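Local structure of Lmo0131 protein (4Q6J) at residues S162-A165 against Y166-S169; I92-P95 against A96-A100. The protein probably hydrolyses cyclic di-GMP, as a TIM-barrel phosphodiesterase of the EAL family. All blocks are in the same frame, centred on the assembly; numbering follows the deposited sequence.

Contact 1. Residues S162-A165 against Y166-S169; sequences SSLA and YLRS
Helix 163-169, with its N-cap residue Ser162, is the helical part of a beta-alpha-beta unit of the TIM barrel; at its start Ser162 meets Tyr166. The Ser162 OG makes no capping bond and turns to Gly160 N of the second subunit. Its carbonyl oxygen gathers several neighbours. Tyr166 N donates to Ser162 O in the carbonyl plane and almost straight (3.2 Å, 172°), Ala165 N adds a weak bond, and the Tyr166 ring brings CD1 to the same oxygen at 3.0 Å, edge first. With CG beside its backbone N (chi1 -84°), the tyrosine leans back toward the start of the helix, where that oxygen lies. Three more helical bonds follow: Leu167 N to Ser163 O at 3.0 Å, Arg168 N to Leu164 O at 2.9 Å, and Ser169 N to Ala165 O. Leu164 CD2 and Leu167 CD2 stand 4.3 Å apart, a loose apolar contact that suits two buried leucines. Arg168, extended from CG to NE, makes a salt bridge to Asp188 and hydrogen bonds to the carbonyls of Ser180 and Ala183, all three of the second subunit. Within the chain, Arg129 lies in a cation-pi contact with Tyr166 and hydrogen-bonds Ser163 OG, and Met154 of strand 151-154 packs against both Ser163 and Tyr166, so this face of the helix lies against the barrel strand that precedes it.

Contact 2. Residues I92-P95 against A96-A100; sequences INIP and AHYVA
The Tyr98 ring, approached obliquely by Ile94 CG2 and Pro95 CG, lies alongside the proline ring: the two side chains point the same way, with Pro95 CG 4.2 Å from Tyr98 CD2. Beyond these segments, Tyr104 makes a T-shaped stack with Tyr98. The tightest apolar touch is lower down the tyrosine, where Ile94 CG2 comes within 3.3 Å of Tyr98 CB, crossing it at about a right angle. The same methyl meets Val99 CG2 at 3.7 Å, again crosswise, and thus packs against two neighbouring residues of the helix. For Ile94 this follows from chi1 of -60°, which places CG2 opposite the backbone N; branching at CB gives isoleucine a methyl close to the backbone, where Tyr98 CB and Val99 CG2 come in. Pro95 ends the strand and takes the N-cap position. Its fixed phi suits the extended backbone there. The backbone bonds to the parallel strand 122-127 and its end are made by Ile94 and Ala96, on either side of it in sequence, while the Pro95 carbonyl serves the helix: Val99 N donates to Pro95 O in the carbonyl plane (3.1 Å, 160°), and Tyr98 N adds a weak bond to the same oxygen at a bent 122°. A second turn bond, Ala100 N to Ala96 O, completes the short helix 96-99. Ile94 also packs on Ile124 of strand 122-127. Helix 66-83 flanks the junction, Gln70 touching Pro95 and Thr66 touching Tyr98, while Val99 O accepts a bond from Asn141 of helix 136-146.

In the fold
Contacts 1 and 2 lie about 15 Å apart between centres and touch directly: Tyr166 OH packs on Ala96 CB at 3.7 Å, so the far end of the contact 1 tyrosine rests on the first residue of helix 96-99. In the barrel, strand 122-127 lies between strand 89-95 of contact 2 and strand 151-154, which leads into the helix of contact 1. Both helices start beyond the C-terminal ends of barrel strands, the side on which TIM barrels, including EAL phosphodiesterases, carry their active sites; no residue of either contact is known to be catalytic or to bind a ligand, so the relation is one of position. Contact 1 also faces a second subunit, whereas no other chain of the assembly touches contact 2.

Contact 1. Residues S162-A165 against Y166-S169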
loop_
_atom_site.group_PDB
_atom_site.type_symbol
_atom_site.label_atom_id
_atom_site.label_comp_id
_atom_site.label_asym_id
_atom_site.label_seq_id
_atom_site.Cartn_x
_atom_site.Cartn_y
_atom_site.Cartn_z
ATOM N N SER B 162 -4.669 4.454 -9.076
ATOM C CA SER B 162 -4.804 5.764 -9.700
ATOM C C SER B 162 -4.852 5.649 -11.220
ATOM O O SER B 162 -4.070 6.287 -11.925
ATOM C CB SER B 162 -3.653 6.679 -9.278
ATOM O OG SER B 162 -3.980 7.403 -8.105
ATOM N N SER B 163 -5.775 4.833 -11.718
ATOM C CA SER B 163 -5.878 4.576 -13.143
ATOM C C SER B 163 -6.251 5.840 -13.901
ATOM O O SER B 163 -5.846 6.038 -15.024
ATOM C CB SER B 163 -6.906 3.471 -13.398
ATOM O OG SER B 163 -6.543 2.306 -12.706
ATOM N N LEU B 164 -7.091 6.656 -13.302
ATOM C CA LEU B 164 -7.500 7.894 -13.946
ATOM C C LEU B 164 -6.368 8.890 -14.152
ATOM O O LEU B 164 -6.360 9.609 -15.129
ATOM C CB LEU B 164 -8.683 8.538 -13.232
ATOM C CG LEU B 164 -10.002 7.929 -13.677
ATOM C CD1 LEU B 164 -11.150 8.669 -13.016
ATOM C CD2 LEU B 164 -10.179 7.945 -15.178
ATOM N N ALA B 165 -5.444 8.944 -13.196
ATOM C CA ALA B 165 -4.288 9.833 -13.279
ATOM C C ALA B 165 -3.283 9.345 -14.313
ATOM O O ALA B 165 -2.694 10.135 -15.034
ATOM C CB ALA B 165 -3.635 9.962 -11.966
ATOM N N TYR B 166 -3.080 8.037 -14.372
ATOM C CA TYR B 166 -2.322 7.453 -15.463
ATOM C C TYR B 166 -2.896 7.862 -16.808
ATOM O O TYR B 166 -2.190 8.295 -17.720
ATOM C CB TYR B 166 -2.327 5.937 -15.351
ATOM C CG TYR B 166 -1.260 5.435 -14.434
ATOM C CD1 TYR B 166 -1.467 5.355 -13.069
ATOM C CD2 TYR B 166 -0.035 5.044 -14.925
ATOM C CE1 TYR B 166 -0.459 4.881 -12.219
ATOM C CE2 TYR B 166 0.977 4.584 -14.089
ATOM C CZ TYR B 166 0.773 4.503 -12.743
ATOM O OH TYR B 166 1.788 4.026 -11.923
ATOM N N LEU B 167 -4.201 7.722 -16.922
ATOM C CA LEU B 167 -4.892 8.063 -18.141
ATOM C C LEU B 167 -4.739 9.526 -18.503
ATOM O O LEU B 167 -4.554 9.864 -19.658
ATOM C CB LEU B 167 -6.374 7.728 -17.985
ATOM C CG LEU B 167 -7.136 7.702 -19.290
ATOM C CD1 LEU B 167 -6.412 6.909 -20.350
ATOM C CD2 LEU B 167 -8.449 7.071 -19.006
ATOM N N ARG B 168 -4.826 10.389 -17.495
ATOM C CA ARG B 168 -4.705 11.822 -17.664
ATOM C C ARG B 168 -3.299 12.249 -18.071
ATOM O O ARG B 168 -3.138 13.008 -19.011
ATOM C CB ARG B 168 -5.075 12.509 -16.356
ATOM C CG ARG B 168 -4.713 13.955 -16.319
ATOM C CD ARG B 168 -4.920 14.560 -14.951
ATOM N NE ARG B 168 -4.917 16.016 -15.042
ATOM C CZ ARG B 168 -5.324 16.841 -14.086
ATOM N NH1 ARG B 168 -5.780 16.382 -12.935
ATOM N NH2 ARG B 168 -5.276 18.127 -14.304
ATOM N N SER B 169 -2.281 11.730 -17.387
ATOM C CA SER B 169 -0.950 12.297 -17.498
ATOM C C SER B 169 0.136 11.456 -18.196
ATOM O O SER B 169 1.301 11.862 -18.235
ATOM C CB SER B 169 -0.485 12.754 -16.123
ATOM O OG SER B 169 -1.491 13.538 -15.510
#

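Contact 2. Residues I92-P95 against A96-A100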
loop_
_atom_site.group_PDB
_atom_site.type_symbol
_atom_site.label_atom_id
_atom_site.label_comp_id
_atom_site.label_asym_id
_atom_site.label_seq_id
_atom_site.Cartn_x
_atom_site.Cartn_y
_atom_site.Cartn_z
ATOM N N ILE B 92 5.007 -6.025 -24.305
ATOM C CA ILE B 92 5.822 -6.441 -23.167
ATOM C C ILE B 92 5.405 -5.673 -21.924
ATOM O O ILE B 92 5.091 -4.488 -21.988
ATOM C CB ILE B 92 7.343 -6.228 -23.384
ATOM C CG1 ILE B 92 7.665 -4.758 -23.600
ATOM C CG2 ILE B 92 7.852 -7.058 -24.552
ATOM C CD1 ILE B 92 9.095 -4.537 -24.012
ATOM N N ASN B 93 5.407 -6.372 -20.798
ATOM C CA ASN B 93 5.038 -5.782 -19.536
ATOM C C ASN B 93 6.231 -5.102 -18.938
ATOM O O ASN B 93 7.259 -5.737 -18.703
ATOM C CB ASN B 93 4.532 -6.867 -18.592
ATOM C CG ASN B 93 3.231 -7.447 -19.050
ATOM O OD1 ASN B 93 2.494 -6.818 -19.807
ATOM N ND2 ASN B 93 2.941 -8.646 -18.620
ATOM N N ILE B 94 6.112 -3.807 -18.701
ATOM C CA ILE B 94 7.167 -3.086 -18.027
ATOM C C ILE B 94 6.564 -2.400 -16.820
ATOM O O ILE B 94 5.637 -1.614 -16.944
ATOM C CB ILE B 94 7.801 -2.042 -18.926
ATOM C CG1 ILE B 94 8.402 -2.723 -20.153
ATOM C CG2 ILE B 94 8.890 -1.294 -18.176
ATOM C CD1 ILE B 94 8.951 -1.780 -21.138
ATOM N N PRO B 95 7.063 -2.733 -15.636
ATOM C CA PRO B 95 6.632 -2.129 -14.375
ATOM C C PRO B 95 6.749 -0.614 -14.397
ATOM O O PRO B 95 7.681 -0.074 -14.987
ATOM C CB PRO B 95 7.635 -2.696 -13.370
ATOM C CG PRO B 95 8.115 -3.949 -13.969
ATOM C CD PRO B 95 8.136 -3.717 -15.442
ATOM N N ALA B 96 5.807 0.055 -13.743
ATOM C CA ALA B 96 5.805 1.505 -13.673
ATOM C C ALA B 96 7.169 2.100 -13.251
ATOM O O ALA B 96 7.610 3.073 -13.824
ATOM C CB ALA B 96 4.688 1.976 -12.767
ATOM N N HIS B 97 7.803 1.501 -12.245
ATOM C CA HIS B 97 9.173 1.848 -11.817
ATOM C C HIS B 97 10.180 1.946 -12.967
ATOM O O HIS B 97 10.970 2.879 -13.038
ATOM C CB HIS B 97 9.688 0.830 -10.774
ATOM C CG HIS B 97 11.183 0.852 -10.570
ATOM N ND1 HIS B 97 11.818 1.782 -9.770
ATOM C CD2 HIS B 97 12.161 0.051 -11.058
ATOM C CE1 HIS B 97 13.120 1.560 -9.788
ATOM N NE2 HIS B 97 13.357 0.516 -10.560
ATOM N N TYR B 98 10.147 0.948 -13.845
ATOM C CA TYR B 98 11.018 0.895 -15.020
ATOM C C TYR B 98 10.653 1.959 -16.074
ATOM O O TYR B 98 11.520 2.559 -16.671
ATOM C CB TYR B 98 10.935 -0.481 -15.656
ATOM C CG TYR B 98 12.015 -1.408 -15.223
ATOM C CD1 TYR B 98 13.173 -1.536 -15.958
ATOM C CD2 TYR B 98 11.890 -2.155 -14.075
ATOM C CE1 TYR B 98 14.175 -2.370 -15.560
ATOM C CE2 TYR B 98 12.892 -3.002 -13.667
ATOM C CZ TYR B 98 14.035 -3.095 -14.420
ATOM O OH TYR B 98 15.054 -3.913 -14.034
ATOM N N VAL B 99 9.358 2.190 -16.284
ATOM C CA VAL B 99 8.927 3.224 -17.206
ATOM C C VAL B 99 9.387 4.612 -16.736
ATOM O O VAL B 99 9.716 5.482 -17.540
ATOM C CB VAL B 99 7.396 3.172 -17.456
ATOM C CG1 VAL B 99 6.950 4.343 -18.320
ATOM C CG2 VAL B 99 7.001 1.840 -18.114
ATOM N N ALA B 100 9.451 4.788 -15.422
ATOM C CA ALA B 100 9.811 6.076 -14.846
ATOM C C ALA B 100 11.312 6.248 -14.684
ATOM O O ALA B 100 11.770 7.296 -14.240
ATOM C CB ALA B 100 9.120 6.274 -13.518
#